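Local coordinates for phosphoribosylaminoimidazole carboxylase (PDB 4JA0), which probably catalyses two steps of purine biosynthesis, carboxylating aminoimidazole ribonucleotide and then joining the product to aspartate to give SAICAR, at residues P347-P352 with A384-Q389; E54-I59 with D212-R217. One frame throughout, in Å; residues are numbered along the deposited sequence.

Interaction 1: residues P347-P352 with A384-Q389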
ATOM      1  N   PRO A 347      16.117  21.930 -16.984  1.00  3.95           N
ATOM      2  CA  PRO A 347      15.459  21.290 -15.845  1.00  2.01           C
ATOM      3  C   PRO A 347      13.970  21.069 -16.080  1.00  1.08           C
ATOM      4  O   PRO A 347      13.274  21.963 -16.575  1.00  0.60           O
ATOM      5  CB  PRO A 347      15.682  22.291 -14.707  1.00  2.03           C
ATOM      6  CG  PRO A 347      16.094  23.586 -15.389  1.00  3.44           C
ATOM      7  CD  PRO A 347      16.822  23.164 -16.599  1.00  2.14           C
ATOM      8  N   VAL A 348      13.494  19.877 -15.729  1.00  1.49           N
ATOM      9  CA  VAL A 348      12.087  19.534 -15.879  1.00  0.65           C
ATOM     10  C   VAL A 348      11.535  19.134 -14.525  1.00  0.99           C
ATOM     11  O   VAL A 348      12.051  18.214 -13.885  1.00  1.01           O
ATOM     12  CB  VAL A 348      11.894  18.350 -16.857  1.00  0.66           C
ATOM     13  CG1 VAL A 348      10.457  17.860 -16.806  1.00  1.12           C
ATOM     14  CG2 VAL A 348      12.297  18.726 -18.278  1.00  0.60           C
ATOM     15  N   ILE A 349      10.482  19.818 -14.088  1.00  1.85           N
ATOM     16  CA  ILE A 349       9.827  19.499 -12.810  1.00  1.90           C
ATOM     17  C   ILE A 349       8.433  18.945 -13.039  1.00  1.22           C
ATOM     18  O   ILE A 349       7.643  19.530 -13.804  1.00  0.89           O
ATOM     19  CB  ILE A 349       9.721  20.744 -11.881  1.00  1.44           C
ATOM     20  CG1 ILE A 349      11.082  21.447 -11.767  1.00  1.23           C
ATOM     21  CG2 ILE A 349       9.221  20.351 -10.497  1.00  0.51           C
ATOM     22  CD1 ILE A 349      10.988  22.810 -11.143  1.00  4.05           C
ATOM     23  N   ASN A 350       8.152  17.814 -12.385  1.00  1.12           N
ATOM     24  CA  ASN A 350       6.837  17.172 -12.421  1.00  0.40           C
ATOM     25  C   ASN A 350       5.906  17.611 -11.304  1.00  1.42           C
ATOM     26  O   ASN A 350       6.184  17.362 -10.124  1.00  5.22           O
ATOM     27  CB  ASN A 350       6.987  15.671 -12.301  1.00  1.09           C
ATOM     28  CG  ASN A 350       7.680  15.080 -13.460  1.00  1.22           C
ATOM     29  OD1 ASN A 350       7.400  15.442 -14.600  1.00  1.07           O
ATOM     30  ND2 ASN A 350       8.579  14.133 -13.197  1.00  0.83           N
ATOM     31  N   CYS A 351       4.761  18.170 -11.673  1.00  1.18           N
ATOM     32  CA  CYS A 351       3.759  18.529 -10.690  1.00  1.14           C
ATOM     33  C   CYS A 351       2.410  17.927 -11.055  1.00  0.51           C
ATOM     34  O   CYS A 351       1.580  18.556 -11.699  1.00  0.51           O
ATOM     35  CB  CYS A 351       3.676  20.063 -10.551  1.00  1.87           C
ATOM     36  SG  CYS A 351       2.610  20.626  -9.190  1.00  9.91           S
ATOM     37  N   PRO A 352       2.194  16.677 -10.653  1.00  4.07           N
ATOM     38  CA  PRO A 352       0.902  16.052 -10.937  1.00  1.68           C
ATOM     39  C   PRO A 352      -0.189  16.838 -10.235  1.00  2.44           C
ATOM     40  O   PRO A 352       0.062  17.432  -9.185  1.00  9.88           O
ATOM     41  CB  PRO A 352       1.039  14.671 -10.315  1.00  0.63           C
ATOM     42  CG  PRO A 352       2.514  14.432 -10.251  1.00  1.14           C
ATOM     43  CD  PRO A 352       3.119  15.760  -9.972  1.00  2.14           C
ATOM     44  N   ALA A 384       6.178  26.118  -8.293  1.00  5.33           N
ATOM     45  CA  ALA A 384       6.547  27.475  -8.692  1.00  4.17           C
ATOM     46  C   ALA A 384       7.792  27.915  -7.917  1.00  4.83           C
ATOM     47  O   ALA A 384       8.660  28.594  -8.460  1.00  5.29           O
ATOM     48  CB  ALA A 384       5.390  28.434  -8.454  1.00  2.17           C
ATOM     49  N   LEU A 385       7.872  27.507  -6.653  1.00  3.76           N
ATOM     50  CA  LEU A 385       9.009  27.819  -5.808  1.00  2.76           C
ATOM     51  C   LEU A 385      10.291  27.153  -6.319  1.00  2.86           C
ATOM     52  O   LEU A 385      11.354  27.774  -6.320  1.00  3.91           O
ATOM     53  CB  LEU A 385       8.711  27.401  -4.360  1.00 10.82           C
ATOM     54  CG  LEU A 385       7.741  28.244  -3.522  1.00 11.27           C
ATOM     55  CD1 LEU A 385       7.456  27.574  -2.196  1.00 18.24           C
ATOM     56  CD2 LEU A 385       8.315  29.643  -3.264  1.00  5.09           C
ATOM     57  N   MET A 386      10.206  25.892  -6.728  1.00  1.94           N
ATOM     58  CA  MET A 386      11.370  25.229  -7.323  1.00  6.74           C
ATOM     59  C   MET A 386      11.850  25.987  -8.566  1.00  7.23           C
ATOM     60  O   MET A 386      13.045  26.219  -8.739  1.00  7.31           O
ATOM     61  CB  MET A 386      11.045  23.783  -7.713  1.00  8.85           C
ATOM     62  CG  MET A 386      11.774  22.741  -6.901  1.00 25.13           C
ATOM     63  SD  MET A 386      13.577  22.912  -6.846  1.00 38.07           S
ATOM     64  CE  MET A 386      13.942  22.259  -8.467  1.00 34.02           C
ATOM     65  N   ALA A 387      10.909  26.361  -9.429  1.00  5.91           N
ATOM     66  CA  ALA A 387      11.216  27.129 -10.630  1.00  2.41           C
ATOM     67  C   ALA A 387      11.847  28.465 -10.254  1.00  2.70           C
ATOM     68  O   ALA A 387      12.836  28.901 -10.867  1.00  3.96           O
ATOM     69  CB  ALA A 387       9.957  27.337 -11.456  1.00  1.04           C
ATOM     70  N   ALA A 388      11.275  29.115  -9.247  1.00  2.47           N
ATOM     71  CA  ALA A 388      11.827  30.380  -8.753  1.00  3.74           C
ATOM     72  C   ALA A 388      13.243  30.234  -8.208  1.00  1.87           C
ATOM     73  O   ALA A 388      14.125  31.025  -8.545  1.00  1.72           O
ATOM     74  CB  ALA A 388      10.919  30.986  -7.695  1.00  1.03           C
ATOM     75  N   GLN A 389      13.462  29.195  -7.410  1.00  1.64           N
ATOM     76  CA  GLN A 389      14.769  28.958  -6.816  1.00  2.37           C
ATOM     77  C   GLN A 389      15.823  28.707  -7.892  1.00  2.42           C
ATOM     78  O   GLN A 389      16.977  29.119  -7.741  1.00  2.81           O
ATOM     79  CB  GLN A 389      14.705  27.785  -5.824  1.00  1.80           C
ATOM     80  CG  GLN A 389      13.992  28.120  -4.511  1.00  3.36           C
ATOM     81  CD  GLN A 389      13.596  26.893  -3.683  1.00 10.62           C
ATOM     82  OE1 GLN A 389      13.585  25.759  -4.171  1.00  7.22           O
ATOM     83  NE2 GLN A 389      13.246  27.127  -2.424  1.00 26.22           N
TER
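Ile349 and Met386 carry this contact; the methyl CD1 of Ile349 lies 3.6 Å from CB of Met386. The same CD1 is 4.0 Å from CE of Met386, so the methionine meets it with both the root and the end of its side chain. Ile349 reaches out because its longer branch is extended, with CD1 anti to CA (chi2 167°). Met386 does the reverse. Its chain bends at chi2 and again at chi3 (-77°), which turns CE back toward the isoleucine methyl. The two side chains cross at a slant, and no hydrogen bond joins the segments. The setting is the parallel sheet of the AIR carboxylase domain, a flavodoxin-like alpha/beta fold with the five parallel strands in the order 2-1-3-4-5. Ile349 sits on strand 348-350, between strands 323-329 and 375-376, and its side chain leaves the sheet toward helix 380-391. Away from the Met386 contact the fit is looser. Ala387 gives its backbone N, 3.9 Å from CD1 of Ile349, while its CB stays 4.7 Å from that methyl. The backbones remain well apart, with CA of Ile349 and CA of Ala387 separated by 8.1 Å. The looser side does not face solvent, as all three touching residues are buried. Ala387 also packs on Val325 of the neighbouring strand, and Ala384 rests on helix 279-291. A second subunit lies beside the contact: Gly373 of that subunit packs on Met386 and its Gln389 on Pro347.

Interaction 2: residues E54-I59 with D212-R217; sequences EGKAAI and DSDSWR
NZ of Lys56 is held by two oxygens, OD2 of Asp214 across the contact and the backbone O of Ile42. Both bonds are weak. The salt bridge from NZ of Lys56 to OD2 of Asp214 is long, at 3.4 Å, and CE of Lys56 follows at 3.7 Å from the same OD2. The two side chains approach from opposite directions. The lysine chain runs out extended through chi3 and turns only at its last torsion (chi4 45°), which sets the amine beside the carboxylate. Asp214 is presented by a tight turn in the loop 212-215. OD1 of Asp212 accepts from N of Asp214 at 2.6 Å, an Asx turn, and the N-H comes from above the carboxylate plane, 35° out of it. OG of Ser215 takes N of Asp212 at 2.8 Å and is bonded to O of Val210 as well. The backbone O of Asp212 lies 3.5 Å above the ring plane of Trp216, over its centre. In the SAICAR synthetase domain the contact links the chain around the N-terminal end of helix 57-74 to the loop that leads into strand 216-220. Ser60, in the first turn of that helix, adds a weak bond to OD2 of Asp212, and Phe251 of helix 241-257 packs on Asp214. NZ of Lys56 is 5.2 Å from OD2 of Asp212, too far to bond. With so long a salt bridge, the attraction between the segments is probably more electrostatic than directional.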
ATOM      1  N   GLU A  54      29.171  70.497   1.316  1.00 48.18           N
ATOM      2  CA  GLU A  54      29.354  70.005  -0.064  1.00 55.63           C
ATOM      3  C   GLU A  54      28.203  70.285  -1.046  1.00 52.06           C
ATOM      4  O   GLU A  54      27.331  71.097  -0.765  1.00 72.87           O
ATOM      5  CB  GLU A  54      29.640  68.509  -0.032  1.00 38.75           C
ATOM      6  CG  GLU A  54      31.107  68.189   0.032  1.00 50.34           C
ATOM      7  CD  GLU A  54      31.347  66.729   0.231  1.00 43.96           C
ATOM      8  OE1 GLU A  54      30.433  66.066   0.756  1.00 45.97           O
ATOM      9  OE2 GLU A  54      32.437  66.246  -0.135  1.00 59.10           O
ATOM     10  N   GLY A  55      28.203  69.599  -2.191  1.00 37.74           N
ATOM     11  CA  GLY A  55      27.085  69.662  -3.123  1.00 26.04           C
ATOM     12  C   GLY A  55      26.332  68.330  -3.184  1.00 67.08           C
ATOM     13  O   GLY A  55      25.842  67.937  -4.242  1.00 33.67           O
ATOM     14  N   LYS A  56      26.192  67.653  -2.038  1.00 67.62           N
ATOM     15  CA  LYS A  56      25.860  66.219  -2.021  1.00 29.98           C
ATOM     16  C   LYS A  56      24.411  65.799  -1.669  1.00 30.61           C
ATOM     17  O   LYS A  56      24.106  64.604  -1.616  1.00 20.49           O
ATOM     18  CB  LYS A  56      26.838  65.462  -1.106  1.00 21.77           C
ATOM     19  CG  LYS A  56      26.489  65.423   0.388  1.00 18.21           C
ATOM     20  CD  LYS A  56      27.220  64.246   1.064  1.00 24.46           C
ATOM     21  CE  LYS A  56      26.729  63.904   2.491  1.00 35.16           C
ATOM     22  NZ  LYS A  56      25.248  63.858   2.723  1.00 29.71           N
ATOM     23  N   ALA A  57      23.519  66.749  -1.418  1.00 30.79           N
ATOM     24  CA  ALA A  57      22.146  66.389  -1.084  1.00 18.19           C
ATOM     25  C   ALA A  57      21.452  65.666  -2.242  1.00 23.67           C
ATOM     26  O   ALA A  57      20.634  64.767  -2.025  1.00 32.66           O
ATOM     27  CB  ALA A  57      21.357  67.614  -0.677  1.00 14.84           C
ATOM     28  N   ALA A  58      21.767  66.059  -3.472  1.00 33.28           N
ATOM     29  CA  ALA A  58      21.171  65.407  -4.634  1.00 21.73           C
ATOM     30  C   ALA A  58      21.688  63.985  -4.795  1.00 14.75           C
ATOM     31  O   ALA A  58      20.917  63.081  -5.096  1.00 21.64           O
ATOM     32  CB  ALA A  58      21.454  66.211  -5.888  1.00 12.81           C
ATOM     33  N   ILE A  59      22.979  63.787  -4.531  1.00 15.45           N
ATOM     34  CA  ILE A  59      23.614  62.483  -4.677  1.00 14.47           C
ATOM     35  C   ILE A  59      22.984  61.475  -3.724  1.00 18.07           C
ATOM     36  O   ILE A  59      22.623  60.360  -4.113  1.00 16.75           O
ATOM     37  CB  ILE A  59      25.126  62.547  -4.353  1.00 22.73           C
ATOM     38  CG1 ILE A  59      25.844  63.587  -5.225  1.00 21.73           C
ATOM     39  CG2 ILE A  59      25.764  61.165  -4.483  1.00 19.83           C
ATOM     40  CD1 ILE A  59      25.900  63.218  -6.692  1.00 26.85           C
ATOM     41  N   ASP A 212      22.194  55.483   2.083  1.00 17.53           N
ATOM     42  CA  ASP A 212      23.032  56.076   1.043  1.00 16.06           C
ATOM     43  C   ASP A 212      24.497  55.697   1.277  1.00 14.66           C
ATOM     44  O   ASP A 212      24.768  54.710   1.963  1.00 13.79           O
ATOM     45  CB  ASP A 212      22.853  57.603   0.965  1.00 19.89           C
ATOM     46  CG  ASP A 212      23.161  58.313   2.284  1.00 28.94           C
ATOM     47  OD1 ASP A 212      23.985  57.786   3.058  1.00 27.87           O
ATOM     48  OD2 ASP A 212      22.627  59.429   2.525  1.00 14.79           O
ATOM     49  N   SER A 213      25.436  56.465   0.722  1.00 19.49           N
ATOM     50  CA  SER A 213      26.858  56.168   0.930  1.00 17.08           C
ATOM     51  C   SER A 213      27.338  56.500   2.325  1.00 11.30           C
ATOM     52  O   SER A 213      28.488  56.222   2.662  1.00 14.44           O
ATOM     53  CB  SER A 213      27.760  56.842  -0.095  1.00  7.20           C
ATOM     54  OG  SER A 213      27.605  56.258  -1.372  1.00 19.50           O
ATOM     55  N   ASP A 214      26.462  57.080   3.139  1.00  9.16           N
ATOM     56  CA  ASP A 214      26.790  57.303   4.544  1.00 19.32           C
ATOM     57  C   ASP A 214      26.373  56.094   5.385  1.00 13.61           C
ATOM     58  O   ASP A 214      26.866  55.894   6.478  1.00  9.34           O
ATOM     59  CB  ASP A 214      26.099  58.574   5.060  1.00 26.96           C
ATOM     60  CG  ASP A 214      26.587  59.843   4.350  1.00 54.36           C
ATOM     61  OD1 ASP A 214      27.775  59.895   3.956  1.00 51.38           O
ATOM     62  OD2 ASP A 214      25.780  60.783   4.171  1.00 51.26           O
ATOM     63  N   SER A 215      25.522  55.250   4.818  1.00 17.80           N
ATOM     64  CA  SER A 215      24.936  54.136   5.537  1.00  6.29           C
ATOM     65  C   SER A 215      25.766  52.864   5.447  1.00  7.60           C
ATOM     66  O   SER A 215      25.582  51.940   6.244  1.00 17.08           O
ATOM     67  CB  SER A 215      23.542  53.831   4.974  1.00 13.51           C
ATOM     68  OG  SER A 215      22.772  55.004   4.797  1.00 15.83           O
ATOM     69  N   TRP A 216      26.695  52.813   4.505  1.00  5.49           N
ATOM     70  CA  TRP A 216      27.389  51.560   4.254  1.00  3.00           C
ATOM     71  C   TRP A 216      28.888  51.645   4.033  1.00  3.50           C
ATOM     72  O   TRP A 216      29.483  52.719   4.030  1.00 14.19           O
ATOM     73  CB  TRP A 216      26.725  50.810   3.089  1.00  6.81           C
ATOM     74  CG  TRP A 216      26.757  51.510   1.746  1.00  8.64           C
ATOM     75  CD1 TRP A 216      27.758  52.280   1.239  1.00  7.38           C
ATOM     76  CD2 TRP A 216      25.730  51.481   0.746  1.00 11.65           C
ATOM     77  NE1 TRP A 216      27.425  52.732  -0.011  1.00  8.57           N
ATOM     78  CE2 TRP A 216      26.183  52.262  -0.339  1.00  9.36           C
ATOM     79  CE3 TRP A 216      24.475  50.863   0.658  1.00  7.15           C
ATOM     80  CZ2 TRP A 216      25.424  52.448  -1.497  1.00  6.62           C
ATOM     81  CZ3 TRP A 216      23.722  51.042  -0.495  1.00 10.89           C
ATOM     82  CH2 TRP A 216      24.198  51.829  -1.556  1.00  9.63           C
ATOM     83  N   ARG A 217      29.490  50.483   3.838  1.00  2.58           N
ATOM     84  CA  ARG A 217      30.908  50.386   3.558  1.00  3.43           C
ATOM     85  C   ARG A 217      31.072  49.570   2.273  1.00 13.46           C
ATOM     86  O   ARG A 217      30.705  48.397   2.219  1.00 12.42           O
ATOM     87  CB  ARG A 217      31.600  49.740   4.750  1.00  3.18           C
ATOM     88  CG  ARG A 217      33.095  49.888   4.787  1.00 26.30           C
ATOM     89  CD  ARG A 217      33.594  49.599   6.188  1.00 23.26           C
ATOM     90  NE  ARG A 217      33.597  50.788   7.038  1.00 21.89           N
ATOM     91  CZ  ARG A 217      33.413  50.780   8.361  1.00 32.67           C
ATOM     92  NH1 ARG A 217      33.167  49.647   9.014  1.00 27.30           N
ATOM     93  NH2 ARG A 217      33.448  51.922   9.040  1.00 34.06           N
TER

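Overall arrangement
Interactions 1 and 2 belong to different parts of the bifunctional chain, 347-352 with 384-389 in the AIR carboxylase part and 54-59 with 212-217 in the SAICAR synthetase part. They lie on opposite sides of the chain's centre. Their centres are 42 Å apart and their nearest atoms about 24 Å, so they do not touch. In sequence, interaction 2 closes before interaction 1 opens. Interaction 1 lies against a second subunit of the eight-chain assembly, whereas no other chain reaches the segments of interaction 2. A sulfate, probably from the crystallisation liquor, lies near Arg217 through a long, weak ion pair.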